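Local coordinates for hemolysin II regulatory protein (Bacillus cereus, PDB 2JJ7) that probably binds DNA as a dimeric transcriptional regulator of the TetR family, named for its control of hemolysin II, at residues F122-Q134 with I147-L159. Sequence-based numbering, arbitrary orientation.
Sequences FIGSFEQLKEILQ and INHTIHWITSIVL
Phe126 drives its ring against Thr155, Val158 and Leu159, toward the C-terminal end of segment 147-159; with CG anti to the backbone N (chi1 -162°), the ring swings across to reach them. Thr155 OG1 meets the rim at CE1, 3.4 Å away, and Val158 CG1 meets it farther round, at CE2, while Leu159 CD1 lies over one face. A threonine can sit at the rim of this apolar ring because its hydroxyl is satisfied: OG1 donates to Ile151 O from above the carbonyl plane, and CG2 lies beside it near CE1. Phe122, at the N-cap of helix 123-126, brings CZ within 3.6 Å of Leu159 CD2, so one methyl serves both rings. Beyond the turn from Phe126 to Leu129, branched aliphatics take over. Leu129 CD2 rests 3.8 Å from Ile154 CG2, and Leu133 CD1 lies near Thr150 CG2 and Ile151 CG1. The closest carbon pair is Ile147 CD1 and Leu133 CB, 3.5 Å, tighter than usual van der Waals contact. On the solvent side, exposed Lys130 and Gln134 lend only aliphatic parts: CB to Ile151 CD1 (3.7 Å) and CG to Ile147 CD1 (4.0 Å), respectively. Helices 129-134 and 147-158 run at 124°. Helix 79-96 backs the aromatic end, Phe90 meeting both Phe122 and Phe126 edge-to-face; helix 169-181 packs on Thr150 and Val158, and the second subunit meets helix 147-158 through Trp153 and Ser156.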
loop_
_atom_site.group_PDB
_atom_site.type_symbol
_atom_site.label_atom_id
_atom_site.label_comp_id
_atom_site.label_asym_id
_atom_site.label_seq_id
_atom_site.Cartn_x
_atom_site.Cartn_y
_atom_site.Cartn_z
ATOM N N PHE B 122 10.205 15.168 5.524
ATOM C CA PHE B 122 8.997 14.527 4.995
ATOM C C PHE B 122 8.342 13.577 5.994
ATOM O O PHE B 122 7.204 13.788 6.412
ATOM C CB PHE B 122 9.278 13.776 3.673
ATOM C CG PHE B 122 8.025 13.346 2.961
ATOM C CD1 PHE B 122 7.429 14.179 2.023
ATOM C CD2 PHE B 122 7.410 12.127 3.272
ATOM C CE1 PHE B 122 6.248 13.800 1.372
ATOM C CE2 PHE B 122 6.229 11.734 2.641
ATOM C CZ PHE B 122 5.642 12.579 1.686
ATOM N N ILE B 123 9.077 12.539 6.376
ATOM C CA ILE B 123 8.506 11.435 7.146
ATOM C C ILE B 123 7.967 11.865 8.517
ATOM O O ILE B 123 6.935 11.344 8.968
ATOM C CB ILE B 123 9.503 10.261 7.265
ATOM C CG1 ILE B 123 9.656 9.578 5.911
ATOM C CG2 ILE B 123 9.045 9.237 8.329
ATOM C CD1 ILE B 123 10.977 8.816 5.713
ATOM N N GLY B 124 8.669 12.796 9.176
ATOM C CA GLY B 124 8.258 13.291 10.490
ATOM C C GLY B 124 6.826 13.799 10.470
ATOM O O GLY B 124 6.016 13.429 11.324
ATOM N N SER B 125 6.505 14.629 9.480
ATOM C CA SER B 125 5.177 15.207 9.349
ATOM C C SER B 125 4.157 14.184 8.838
ATOM O O SER B 125 2.982 14.201 9.244
ATOM C CB SER B 125 5.209 16.417 8.424
ATOM O OG SER B 125 5.965 17.473 8.997
ATOM N N PHE B 126 4.619 13.291 7.961
ATOM C CA PHE B 126 3.801 12.190 7.460
ATOM C C PHE B 126 3.316 11.286 8.605
ATOM O O PHE B 126 2.214 10.737 8.552
ATOM C CB PHE B 126 4.567 11.386 6.384
ATOM C CG PHE B 126 3.672 10.529 5.520
ATOM C CD1 PHE B 126 3.535 9.169 5.770
ATOM C CD2 PHE B 126 2.936 11.091 4.467
ATOM C CE1 PHE B 126 2.686 8.371 4.983
ATOM C CE2 PHE B 126 2.088 10.295 3.656
ATOM C CZ PHE B 126 1.964 8.935 3.910
ATOM N N GLU B 127 4.144 11.139 9.635
ATOM C CA GLU B 127 3.806 10.329 10.825
ATOM C C GLU B 127 2.654 10.881 11.698
ATOM O O GLU B 127 2.267 10.259 12.685
ATOM C CB GLU B 127 5.046 10.098 11.676
ATOM C CG GLU B 127 5.858 8.917 11.180
ATOM C CD GLU B 127 7.151 8.711 11.933
ATOM O OE1 GLU B 127 7.448 9.495 12.858
ATOM O OE2 GLU B 127 7.879 7.756 11.584
ATOM N N GLN B 128 2.115 12.043 11.333
ATOM C CA GLN B 128 0.946 12.579 12.029
ATOM C C GLN B 128 -0.280 11.700 11.793
ATOM O O GLN B 128 -1.235 11.764 12.551
ATOM C CB GLN B 128 0.619 13.987 11.565
ATOM C CG GLN B 128 1.400 15.090 12.227
ATOM C CD GLN B 128 0.815 16.446 11.891
ATOM O OE1 GLN B 128 -0.390 16.667 12.045
ATOM N NE2 GLN B 128 1.654 17.358 11.415
ATOM N N LEU B 129 -0.247 10.888 10.740
ATOM C CA LEU B 129 -1.393 10.068 10.366
ATOM C C LEU B 129 -1.988 9.231 11.502
ATOM O O LEU B 129 -3.203 9.229 11.701
ATOM C CB LEU B 129 -1.017 9.166 9.196
ATOM C CG LEU B 129 -2.119 8.267 8.644
ATOM C CD1 LEU B 129 -3.367 9.103 8.220
ATOM C CD2 LEU B 129 -1.540 7.414 7.498
ATOM N N LYS B 130 -1.134 8.507 12.223
ATOM C CA LYS B 130 -1.569 7.695 13.364
ATOM C C LYS B 130 -2.500 8.438 14.315
ATOM O O LYS B 130 -3.596 7.953 14.594
ATOM C CB LYS B 130 -0.382 7.132 14.155
ATOM C CG LYS B 130 -0.836 6.168 15.259
ATOM C CD LYS B 130 0.319 5.412 15.884
ATOM C CE LYS B 130 -0.196 4.379 16.886
ATOM N NZ LYS B 130 0.878 3.827 17.770
ATOM N N GLU B 131 -2.073 9.600 14.816
ATOM C CA GLU B 131 -2.899 10.327 15.794
ATOM C C GLU B 131 -4.232 10.809 15.204
ATOM O O GLU B 131 -5.236 10.789 15.881
ATOM C CB GLU B 131 -2.139 11.460 16.492
ATOM C CG GLU B 131 -1.764 12.644 15.618
ATOM C CD GLU B 131 -1.392 13.870 16.452
ATOM O OE1 GLU B 131 -1.085 13.711 17.645
ATOM O OE2 GLU B 131 -1.414 14.994 15.918
ATOM N N ILE B 132 -4.234 11.196 13.931
ATOM C CA ILE B 132 -5.472 11.605 13.259
ATOM C C ILE B 132 -6.489 10.452 13.235
ATOM O O ILE B 132 -7.684 10.640 13.517
ATOM C CB ILE B 132 -5.191 12.091 11.824
ATOM C CG1 ILE B 132 -4.352 13.375 11.852
ATOM C CG2 ILE B 132 -6.494 12.384 11.109
ATOM C CD1 ILE B 132 -3.880 13.859 10.450
ATOM N N LEU B 133 -5.994 9.263 12.908
ATOM C CA LEU B 133 -6.811 8.050 12.794
ATOM C C LEU B 133 -7.327 7.592 14.150
ATOM O O LEU B 133 -8.497 7.208 14.270
ATOM C CB LEU B 133 -6.010 6.919 12.132
ATOM C CG LEU B 133 -5.625 7.072 10.657
ATOM C CD1 LEU B 133 -4.760 5.886 10.220
ATOM C CD2 LEU B 133 -6.870 7.178 9.776
ATOM N N GLN B 134 -6.463 7.632 15.165
ATOM C CA GLN B 134 -6.865 7.281 16.531
ATOM C C GLN B 134 -7.926 8.234 17.060
ATOM O O GLN B 134 -8.897 7.794 17.656
ATOM C CB GLN B 134 -5.665 7.258 17.464
ATOM C CG GLN B 134 -4.718 6.118 17.152
ATOM C CD GLN B 134 -3.464 6.158 17.994
ATOM O OE1 GLN B 134 -2.894 7.233 18.245
ATOM N NE2 GLN B 134 -3.008 4.988 18.418
ATOM N N ILE B 147 -5.122 -0.220 13.202
ATOM C CA ILE B 147 -4.495 1.070 12.965
ATOM C C ILE B 147 -3.253 0.954 12.063
ATOM O O ILE B 147 -3.088 1.761 11.147
ATOM C CB ILE B 147 -4.182 1.835 14.290
ATOM C CG1 ILE B 147 -3.433 3.135 14.007
ATOM C CG2 ILE B 147 -3.361 0.989 15.250
ATOM C CD1 ILE B 147 -4.321 4.252 13.590
ATOM N N ASN B 148 -2.396 -0.038 12.314
ATOM C CA ASN B 148 -1.165 -0.196 11.532
ATOM C C ASN B 148 -1.424 -0.633 10.090
ATOM O O ASN B 148 -0.704 -0.238 9.186
ATOM C CB ASN B 148 -0.196 -1.174 12.207
ATOM C CG ASN B 148 0.379 -0.630 13.518
ATOM O OD1 ASN B 148 0.553 0.584 13.698
ATOM N ND2 ASN B 148 0.692 -1.533 14.433
ATOM N N HIS B 149 -2.459 -1.437 9.878
ATOM C CA HIS B 149 -2.795 -1.884 8.540
ATOM C C HIS B 149 -3.352 -0.728 7.726
ATOM O O HIS B 149 -3.051 -0.612 6.542
ATOM C CB HIS B 149 -3.768 -3.048 8.600
ATOM C CG HIS B 149 -3.144 -4.333 9.075
ATOM N ND1 HIS B 149 -2.594 -5.258 8.214
ATOM C CD2 HIS B 149 -2.985 -4.844 10.322
ATOM C CE1 HIS B 149 -2.143 -6.292 8.907
ATOM N NE2 HIS B 149 -2.367 -6.064 10.187
ATOM N N THR B 150 -4.127 0.138 8.390
ATOM C CA THR B 150 -4.701 1.336 7.792
ATOM C C THR B 150 -3.616 2.374 7.460
ATOM O O THR B 150 -3.631 2.971 6.386
ATOM C CB THR B 150 -5.772 1.949 8.709
ATOM O OG1 THR B 150 -6.755 0.945 9.024
ATOM C CG2 THR B 150 -6.460 3.140 8.020
ATOM N N ILE B 151 -2.685 2.579 8.387
ATOM C CA ILE B 151 -1.489 3.378 8.117
ATOM C C ILE B 151 -0.758 2.826 6.892
ATOM O O ILE B 151 -0.481 3.568 5.967
ATOM C CB ILE B 151 -0.563 3.458 9.366
ATOM C CG1 ILE B 151 -1.250 4.304 10.465
ATOM C CG2 ILE B 151 0.840 4.017 8.997
ATOM C CD1 ILE B 151 -0.582 4.260 11.804
ATOM N N HIS B 152 -0.457 1.531 6.863
ATOM C CA HIS B 152 0.263 1.001 5.702
ATOM C C HIS B 152 -0.548 1.158 4.397
ATOM O O HIS B 152 0.012 1.491 3.352
ATOM C CB HIS B 152 0.730 -0.456 5.876
ATOM C CG HIS B 152 1.455 -0.970 4.669
ATOM N ND1 HIS B 152 2.761 -0.627 4.387
ATOM C CD2 HIS B 152 1.026 -1.704 3.611
ATOM C CE1 HIS B 152 3.121 -1.171 3.239
ATOM N NE2 HIS B 152 2.086 -1.828 2.745
ATOM N N TRP B 153 -1.854 0.904 4.460
ATOM C CA TRP B 153 -2.731 1.106 3.297
ATOM C C TRP B 153 -2.618 2.536 2.720
ATOM O O TRP B 153 -2.338 2.710 1.532
ATOM C CB TRP B 153 -4.181 0.732 3.645
ATOM C CG TRP B 153 -5.209 1.115 2.595
ATOM C CD1 TRP B 153 -5.322 0.602 1.341
ATOM C CD2 TRP B 153 -6.271 2.076 2.731
ATOM N NE1 TRP B 153 -6.394 1.173 0.681
ATOM C CE2 TRP B 153 -6.982 2.094 1.506
ATOM C CE3 TRP B 153 -6.696 2.914 3.769
ATOM C CZ2 TRP B 153 -8.086 2.931 1.285
ATOM C CZ3 TRP B 153 -7.803 3.748 3.550
ATOM C CH2 TRP B 153 -8.479 3.747 2.315
ATOM N N ILE B 154 -2.783 3.548 3.567
ATOM C CA ILE B 154 -2.736 4.944 3.125
ATOM C C ILE B 154 -1.328 5.351 2.631
ATOM O O ILE B 154 -1.162 6.036 1.599
ATOM C CB ILE B 154 -3.242 5.910 4.262
ATOM C CG1 ILE B 154 -4.738 5.709 4.520
ATOM C CG2 ILE B 154 -2.918 7.384 3.927
ATOM C CD1 ILE B 154 -5.308 6.536 5.702
ATOM N N THR B 155 -0.306 4.909 3.357
ATOM C CA THR B 155 1.076 5.162 2.974
ATOM C C THR B 155 1.352 4.645 1.554
ATOM O O THR B 155 1.986 5.325 0.732
ATOM C CB THR B 155 2.028 4.512 4.028
ATOM O OG1 THR B 155 1.769 5.113 5.317
ATOM C CG2 THR B 155 3.512 4.695 3.670
ATOM N N SER B 156 0.881 3.437 1.264
ATOM C CA SER B 156 1.155 2.810 -0.014
ATOM C C SER B 156 0.468 3.541 -1.159
ATOM O O SER B 156 1.052 3.714 -2.225
ATOM C CB SER B 156 0.767 1.326 0.008
ATOM O OG SER B 156 -0.643 1.161 -0.047
ATOM N N ILE B 157 -0.768 3.975 -0.943
ATOM C CA ILE B 157 -1.503 4.654 -2.015
ATOM C C ILE B 157 -1.135 6.144 -2.175
ATOM O O ILE B 157 -1.048 6.647 -3.297
ATOM C CB ILE B 157 -3.032 4.443 -1.899
ATOM C CG1 ILE B 157 -3.572 5.049 -0.603
ATOM C CG2 ILE B 157 -3.364 2.937 -1.978
ATOM C CD1 ILE B 157 -5.052 4.705 -0.320
ATOM N N VAL B 158 -0.911 6.838 -1.063
ATOM C CA VAL B 158 -0.657 8.272 -1.107
ATOM C C VAL B 158 0.739 8.568 -1.659
ATOM O O VAL B 158 0.950 9.592 -2.335
ATOM C CB VAL B 158 -0.879 8.938 0.292
ATOM C CG1 VAL B 158 -0.195 10.303 0.381
ATOM C CG2 VAL B 158 -2.369 9.082 0.544
ATOM N N LEU B 159 1.692 7.684 -1.374
ATOM C CA LEU B 159 3.079 7.932 -1.820
ATOM C C LEU B 159 3.410 7.372 -3.192
ATOM O O LEU B 159 4.517 7.569 -3.676
ATOM C CB LEU B 159 4.091 7.404 -0.801
ATOM C CG LEU B 159 3.993 8.003 0.608
ATOM C CD1 LEU B 159 5.082 7.418 1.495
ATOM C CD2 LEU B 159 4.119 9.522 0.532
#